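PDB 2EK1: RNA-binding protein 12 from Homo sapiens, which probably binds RNA through RNA recognition motifs, one of which forms this domain. Local coordinates for residues L33-V41 with A72-I82. Numbering follows the deposited sequence.
Sequences LDFFYGYQV and AAVIDLNDRPI
Leu77, at the end of helix 67-77, pushes its side chain between three aromatic rings, those of Phe35, Phe36 and Tyr39. Its CD1 methyl is the main bump: it sits over one face of the Tyr39 ring in a CH-pi contact, 3.9 Å from the centroid. The same methyl lies 3.6 Å from CD2 of Phe36. Nearer the backbone, CB of Leu77 packs 3.6 Å from CE2 of Phe35. The ring of Phe35 is the bump from the other segment. With CG anti to the backbone N (chi1 -177°), it reaches into the hollow formed where the chain turns from the helix through the type II turn 77-80 into strand 81-82. CB of Arg80 and CG1 of Ile82 meet this ring obliquely, the latter 3.5 Å from CD1 of Phe35, while the carbonyl oxygens of Leu77 and Pro81 lie at its edge, near the polarised C-H bonds. Phe35 CD2 in turn lies over the centre of the Phe36 ring, whose edge faces CB of Ala73. Beside Ala73, which has only a methyl, CD1 of Tyr39 comes within 3.7 Å of CA of Ala73. At its far end, Tyr39 OH lies 2.8 Å from OD1 of Asp76, in the ring plane, with the carboxylate turned 75° from the ring. With an alanine at Tyr39, CD1 of Leu77 would probably keep the Phe36 ring but lose the aromatic face it sits over, and Asp76 the hydroxyl beside its carboxylate. In the RRM's beta-alpha-beta-beta-alpha-beta fold, the contact packs the end of helix 29-35 and the turn after it against the end of helix 67-77 and the turn into strand 81-82, on one side of the sheet, where Phe36 and Leu77 also rest on Leu89 of strand 85-90. Rings and aliphatic groups meet by van der Waals and CH-pi contact, with polar Tyr39 OH and Asp76 OD1 at one end, so the fit probably depends more on close packing than on directed bonds.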
ATOM      1  N   LEU A  33       2.460   8.281 -10.827  1.00 22.72           N
ATOM      2  CA  LEU A  33       1.434   9.233 -11.210  1.00 24.66           C
ATOM      3  C   LEU A  33       1.579   9.474 -12.717  1.00 24.63           C
ATOM      4  O   LEU A  33       0.649   9.410 -13.389  1.00 27.17           O
ATOM      5  CB  LEU A  33       1.511  10.581 -10.371  1.00 25.34           C
ATOM      6  CG  LEU A  33       1.155  10.322  -8.856  1.00 27.18           C
ATOM      7  CD1 LEU A  33       0.897  11.682  -8.123  1.00 29.28           C
ATOM      8  CD2 LEU A  33      -0.046   9.547  -8.662  1.00 24.44           C
ATOM      9  N   ASP A  34       2.760   9.698 -13.249  1.00 28.97           N
ATOM     10  CA  ASP A  34       2.906   9.874 -14.708  1.00 29.04           C
ATOM     11  C   ASP A  34       2.365   8.635 -15.443  1.00 28.60           C
ATOM     12  O   ASP A  34       1.614   8.778 -16.370  1.00 28.58           O
ATOM     13  CB  ASP A  34       4.370  10.073 -15.107  1.00 31.64           C
ATOM     14  CG  ASP A  34       4.930  11.450 -14.722  1.00 36.40           C
ATOM     15  OD1 ASP A  34       4.173  12.292 -14.157  1.00 37.09           O
ATOM     16  OD2 ASP A  34       6.162  11.669 -14.967  1.00 40.14           O
ATOM     17  N   PHE A  35       2.724   7.420 -15.034  1.00 27.19           N
ATOM     18  CA  PHE A  35       2.218   6.216 -15.709  1.00 23.76           C
ATOM     19  C   PHE A  35       0.685   6.265 -15.835  1.00 24.70           C
ATOM     20  O   PHE A  35       0.127   5.852 -16.854  1.00 23.23           O
ATOM     21  CB  PHE A  35       2.621   4.965 -14.904  1.00 22.58           C
ATOM     22  CG  PHE A  35       2.217   3.651 -15.548  1.00 19.29           C
ATOM     23  CD1 PHE A  35       2.988   3.099 -16.520  1.00 19.30           C
ATOM     24  CD2 PHE A  35       1.085   2.943 -15.110  1.00 20.45           C
ATOM     25  CE1 PHE A  35       2.648   1.848 -17.073  1.00 21.04           C
ATOM     26  CE2 PHE A  35       0.745   1.703 -15.643  1.00 19.55           C
ATOM     27  CZ  PHE A  35       1.544   1.157 -16.644  1.00 19.60           C
ATOM     28  N   PHE A  36      -0.027   6.709 -14.794  1.00 23.96           N
ATOM     29  CA  PHE A  36      -1.455   6.740 -14.915  1.00 23.01           C
ATOM     30  C   PHE A  36      -1.986   8.076 -15.430  1.00 24.14           C
ATOM     31  O   PHE A  36      -3.156   8.385 -15.222  1.00 23.33           O
ATOM     32  CB  PHE A  36      -2.155   6.387 -13.586  1.00 22.42           C
ATOM     33  CG  PHE A  36      -1.934   4.991 -13.156  1.00 20.46           C
ATOM     34  CD1 PHE A  36      -0.906   4.660 -12.231  1.00 19.16           C
ATOM     35  CD2 PHE A  36      -2.667   3.936 -13.757  1.00 19.77           C
ATOM     36  CE1 PHE A  36      -0.599   3.327 -11.888  1.00 19.12           C
ATOM     37  CE2 PHE A  36      -2.367   2.544 -13.409  1.00 19.44           C
ATOM     38  CZ  PHE A  36      -1.324   2.238 -12.472  1.00 19.72           C
ATOM     39  N   TYR A  37      -1.124   8.816 -16.128  1.00 25.25           N
ATOM     40  CA  TYR A  37      -1.507  10.149 -16.665  1.00 29.67           C
ATOM     41  C   TYR A  37      -2.633   9.958 -17.660  1.00 29.82           C
ATOM     42  O   TYR A  37      -2.586   9.103 -18.553  1.00 28.19           O
ATOM     43  CB  TYR A  37      -0.293  10.870 -17.323  1.00 33.46           C
ATOM     44  CG  TYR A  37      -0.602  12.294 -17.878  1.00 36.53           C
ATOM     45  CD1 TYR A  37      -0.972  12.476 -19.221  1.00 37.65           C
ATOM     46  CD2 TYR A  37      -0.569  13.433 -17.039  1.00 37.98           C
ATOM     47  CE1 TYR A  37      -1.326  13.777 -19.738  1.00 36.17           C
ATOM     48  CE2 TYR A  37      -0.912  14.728 -17.537  1.00 38.84           C
ATOM     49  CZ  TYR A  37      -1.305  14.871 -18.909  1.00 38.81           C
ATOM     50  OH  TYR A  37      -1.748  16.091 -19.413  1.00 39.52           O
ATOM     51  N   GLY A  38      -3.692  10.699 -17.462  1.00 29.92           N
ATOM     52  CA  GLY A  38      -4.773  10.566 -18.391  1.00 29.99           C
ATOM     53  C   GLY A  38      -5.750   9.589 -17.805  1.00 31.47           C
ATOM     54  O   GLY A  38      -6.830   9.345 -18.408  1.00 30.37           O
ATOM     55  N   TYR A  39      -5.435   8.988 -16.659  1.00 29.97           N
ATOM     56  CA  TYR A  39      -6.445   8.069 -16.127  1.00 28.12           C
ATOM     57  C   TYR A  39      -7.125   8.387 -14.797  1.00 27.79           C
ATOM     58  O   TYR A  39      -7.841   7.562 -14.279  1.00 27.28           O
ATOM     59  CB  TYR A  39      -5.933   6.578 -16.131  1.00 31.08           C
ATOM     60  CG  TYR A  39      -5.913   5.889 -17.485  1.00 29.97           C
ATOM     61  CD1 TYR A  39      -6.907   4.975 -17.860  1.00 33.34           C
ATOM     62  CD2 TYR A  39      -4.976   6.257 -18.416  1.00 31.89           C
ATOM     63  CE1 TYR A  39      -6.976   4.451 -19.171  1.00 32.96           C
ATOM     64  CE2 TYR A  39      -5.025   5.784 -19.730  1.00 33.94           C
ATOM     65  CZ  TYR A  39      -6.041   4.885 -20.123  1.00 34.76           C
ATOM     66  OH  TYR A  39      -6.119   4.575 -21.493  1.00 34.33           O
ATOM     67  N   GLN A  40      -6.928   9.554 -14.201  1.00 27.98           N
ATOM     68  CA  GLN A  40      -7.683   9.844 -12.947  1.00 29.02           C
ATOM     69  C   GLN A  40      -7.446   8.994 -11.667  1.00 27.68           C
ATOM     70  O   GLN A  40      -8.311   8.717 -10.804  1.00 28.01           O
ATOM     71  CB  GLN A  40      -9.161   9.909 -13.279  1.00 31.29           C
ATOM     72  CG  GLN A  40      -9.540  11.018 -14.290  1.00 34.30           C
ATOM     73  CD  GLN A  40      -8.782  10.965 -15.640  1.00 36.29           C
ATOM     74  OE1 GLN A  40      -8.093  11.924 -16.013  1.00 35.31           O
ATOM     75  NE2 GLN A  40      -8.905   9.854 -16.359  1.00 36.27           N
ATOM     76  N   VAL A  41      -6.205   8.592 -11.542  1.00 26.71           N
ATOM     77  CA  VAL A  41      -5.771   7.889 -10.384  1.00 24.50           C
ATOM     78  C   VAL A  41      -5.851   8.972  -9.310  1.00 23.56           C
ATOM     79  O   VAL A  41      -5.534  10.117  -9.564  1.00 23.17           O
ATOM     80  CB  VAL A  41      -4.318   7.463 -10.680  1.00 23.49           C
ATOM     81  CG1 VAL A  41      -3.413   8.666 -10.652  1.00 24.20           C
ATOM     82  CG2 VAL A  41      -3.844   6.453  -9.747  1.00 25.75           C
ATOM     83  N   ALA A  72     -10.735   0.415 -16.567  1.00 21.53           N
ATOM     84  CA  ALA A  72     -10.159   0.932 -17.761  1.00 21.12           C
ATOM     85  C   ALA A  72      -8.663   1.053 -17.641  1.00 21.00           C
ATOM     86  O   ALA A  72      -7.938   0.734 -18.603  1.00 18.12           O
ATOM     87  CB  ALA A  72     -10.713   2.304 -18.122  1.00 21.43           C
ATOM     88  N   ALA A  73      -8.152   1.580 -16.497  1.00 20.14           N
ATOM     89  CA  ALA A  73      -6.673   1.625 -16.394  1.00 17.47           C
ATOM     90  C   ALA A  73      -6.065   0.251 -16.529  1.00 16.94           C
ATOM     91  O   ALA A  73      -5.065   0.070 -17.238  1.00 17.62           O
ATOM     92  CB  ALA A  73      -6.192   2.260 -15.048  1.00 15.01           C
ATOM     93  N   VAL A  74      -6.637  -0.719 -15.835  1.00 17.11           N
ATOM     94  CA  VAL A  74      -6.095  -2.042 -15.879  1.00 17.53           C
ATOM     95  C   VAL A  74      -6.077  -2.602 -17.291  1.00 20.33           C
ATOM     96  O   VAL A  74      -5.082  -3.220 -17.715  1.00 17.93           O
ATOM     97  CB  VAL A  74      -6.841  -2.904 -14.873  1.00 19.81           C
ATOM     98  CG1 VAL A  74      -6.521  -4.380 -15.016  1.00 18.82           C
ATOM     99  CG2 VAL A  74      -6.463  -2.350 -13.468  1.00 18.73           C
ATOM    100  N   ILE A  75      -7.146  -2.359 -18.052  1.00 18.49           N
ATOM    101  CA  ILE A  75      -7.133  -2.832 -19.411  1.00 21.16           C
ATOM    102  C   ILE A  75      -6.135  -2.167 -20.317  1.00 19.82           C
ATOM    103  O   ILE A  75      -5.324  -2.826 -20.947  1.00 19.05           O
ATOM    104  CB  ILE A  75      -8.542  -2.706 -20.074  1.00 22.20           C
ATOM    105  CG1 ILE A  75      -9.491  -3.672 -19.338  1.00 22.17           C
ATOM    106  CG2 ILE A  75      -8.397  -3.017 -21.588  1.00 21.68           C
ATOM    107  CD1 ILE A  75     -10.988  -3.535 -19.743  1.00 23.70           C
ATOM    108  N   ASP A  76      -6.127  -0.840 -20.306  1.00 20.30           N
ATOM    109  CA  ASP A  76      -5.315  -0.089 -21.232  1.00 21.61           C
ATOM    110  C   ASP A  76      -3.851   0.007 -20.892  1.00 22.09           C
ATOM    111  O   ASP A  76      -3.058   0.118 -21.830  1.00 24.20           O
ATOM    112  CB  ASP A  76      -5.853   1.350 -21.395  1.00 22.55           C
ATOM    113  CG  ASP A  76      -7.261   1.396 -22.026  1.00 25.37           C
ATOM    114  OD1 ASP A  76      -7.902   2.454 -21.882  1.00 23.58           O
ATOM    115  OD2 ASP A  76      -7.702   0.388 -22.643  1.00 25.21           O
ATOM    116  N   LEU A  77      -3.493  -0.080 -19.602  1.00 19.84           N
ATOM    117  CA  LEU A  77      -2.069   0.069 -19.182  1.00 18.85           C
ATOM    118  C   LEU A  77      -1.313  -1.169 -18.801  1.00 17.47           C
ATOM    119  O   LEU A  77      -0.135  -1.042 -18.597  1.00 19.57           O
ATOM    120  CB  LEU A  77      -1.917   1.084 -18.000  1.00 15.53           C
ATOM    121  CG  LEU A  77      -2.596   2.425 -18.468  1.00 19.00           C
ATOM    122  CD1 LEU A  77      -2.939   3.381 -17.326  1.00 15.04           C
ATOM    123  CD2 LEU A  77      -1.728   3.151 -19.546  1.00 16.83           C
ATOM    124  N   ASN A  78      -1.961  -2.323 -18.698  1.00 15.28           N
ATOM    125  CA  ASN A  78      -1.250  -3.564 -18.335  1.00 18.59           C
ATOM    126  C   ASN A  78      -0.185  -3.781 -19.392  1.00 18.86           C
ATOM    127  O   ASN A  78      -0.455  -3.608 -20.576  1.00 16.56           O
ATOM    128  CB  ASN A  78      -2.187  -4.780 -18.302  1.00 19.94           C
ATOM    129  CG  ASN A  78      -1.510  -6.006 -17.764  1.00 21.78           C
ATOM    130  OD1 ASN A  78      -0.972  -5.991 -16.667  1.00 21.06           O
ATOM    131  ND2 ASN A  78      -1.515  -7.080 -18.548  1.00 22.40           N
ATOM    132  N   ASP A  79       1.021  -4.136 -18.933  1.00 18.04           N
ATOM    133  CA  ASP A  79       2.164  -4.366 -19.798  1.00 21.01           C
ATOM    134  C   ASP A  79       2.829  -3.122 -20.383  1.00 21.45           C
ATOM    135  O   ASP A  79       3.753  -3.276 -21.172  1.00 24.89           O
ATOM    136  CB  ASP A  79       1.857  -5.395 -20.927  1.00 23.40           C
ATOM    137  CG  ASP A  79       1.849  -6.871 -20.410  1.00 26.87           C
ATOM    138  OD1 ASP A  79       2.433  -7.149 -19.348  1.00 27.61           O
ATOM    139  OD2 ASP A  79       1.297  -7.777 -21.076  1.00 29.58           O
ATOM    140  N   ARG A  80       2.408  -1.908 -20.021  1.00 21.96           N
ATOM    141  CA  ARG A  80       3.099  -0.725 -20.548  1.00 24.64           C
ATOM    142  C   ARG A  80       4.332  -0.562 -19.705  1.00 22.94           C
ATOM    143  O   ARG A  80       4.382  -1.034 -18.594  1.00 25.70           O
ATOM    144  CB  ARG A  80       2.262   0.522 -20.433  1.00 26.25           C
ATOM    145  CG  ARG A  80       1.001   0.253 -21.114  1.00 32.92           C
ATOM    146  CD  ARG A  80       0.635   1.286 -22.189  1.00 38.46           C
ATOM    147  NE  ARG A  80      -0.658   0.843 -22.760  1.00 42.98           N
ATOM    148  CZ  ARG A  80      -0.848  -0.317 -23.423  1.00 45.37           C
ATOM    149  NH1 ARG A  80      -2.057  -0.640 -23.876  1.00 45.75           N
ATOM    150  NH2 ARG A  80       0.169  -1.171 -23.652  1.00 48.02           N
ATOM    151  N   PRO A  81       5.294   0.181 -20.179  1.00 22.28           N
ATOM    152  CA  PRO A  81       6.483   0.272 -19.329  1.00 23.44           C
ATOM    153  C   PRO A  81       6.574   1.380 -18.369  1.00 24.51           C
ATOM    154  O   PRO A  81       5.886   2.420 -18.478  1.00 22.80           O
ATOM    155  CB  PRO A  81       7.609   0.421 -20.355  1.00 23.22           C
ATOM    156  CG  PRO A  81       6.961   1.338 -21.321  1.00 21.82           C
ATOM    157  CD  PRO A  81       5.551   0.751 -21.519  1.00 21.61           C
ATOM    158  N   ILE A  82       7.450   1.135 -17.398  1.00 28.51           N
ATOM    159  CA  ILE A  82       7.880   2.153 -16.401  1.00 29.96           C
ATOM    160  C   ILE A  82       9.343   1.826 -16.446  1.00 30.54           C
ATOM    161  O   ILE A  82       9.755   0.702 -16.112  1.00 31.90           O
ATOM    162  CB  ILE A  82       7.401   1.914 -14.993  1.00 30.38           C
ATOM    163  CG1 ILE A  82       5.982   2.438 -14.878  1.00 29.62           C
ATOM    164  CG2 ILE A  82       8.321   2.706 -14.016  1.00 30.81           C
ATOM    165  CD1 ILE A  82       5.391   2.330 -13.528  1.00 30.85           C
TER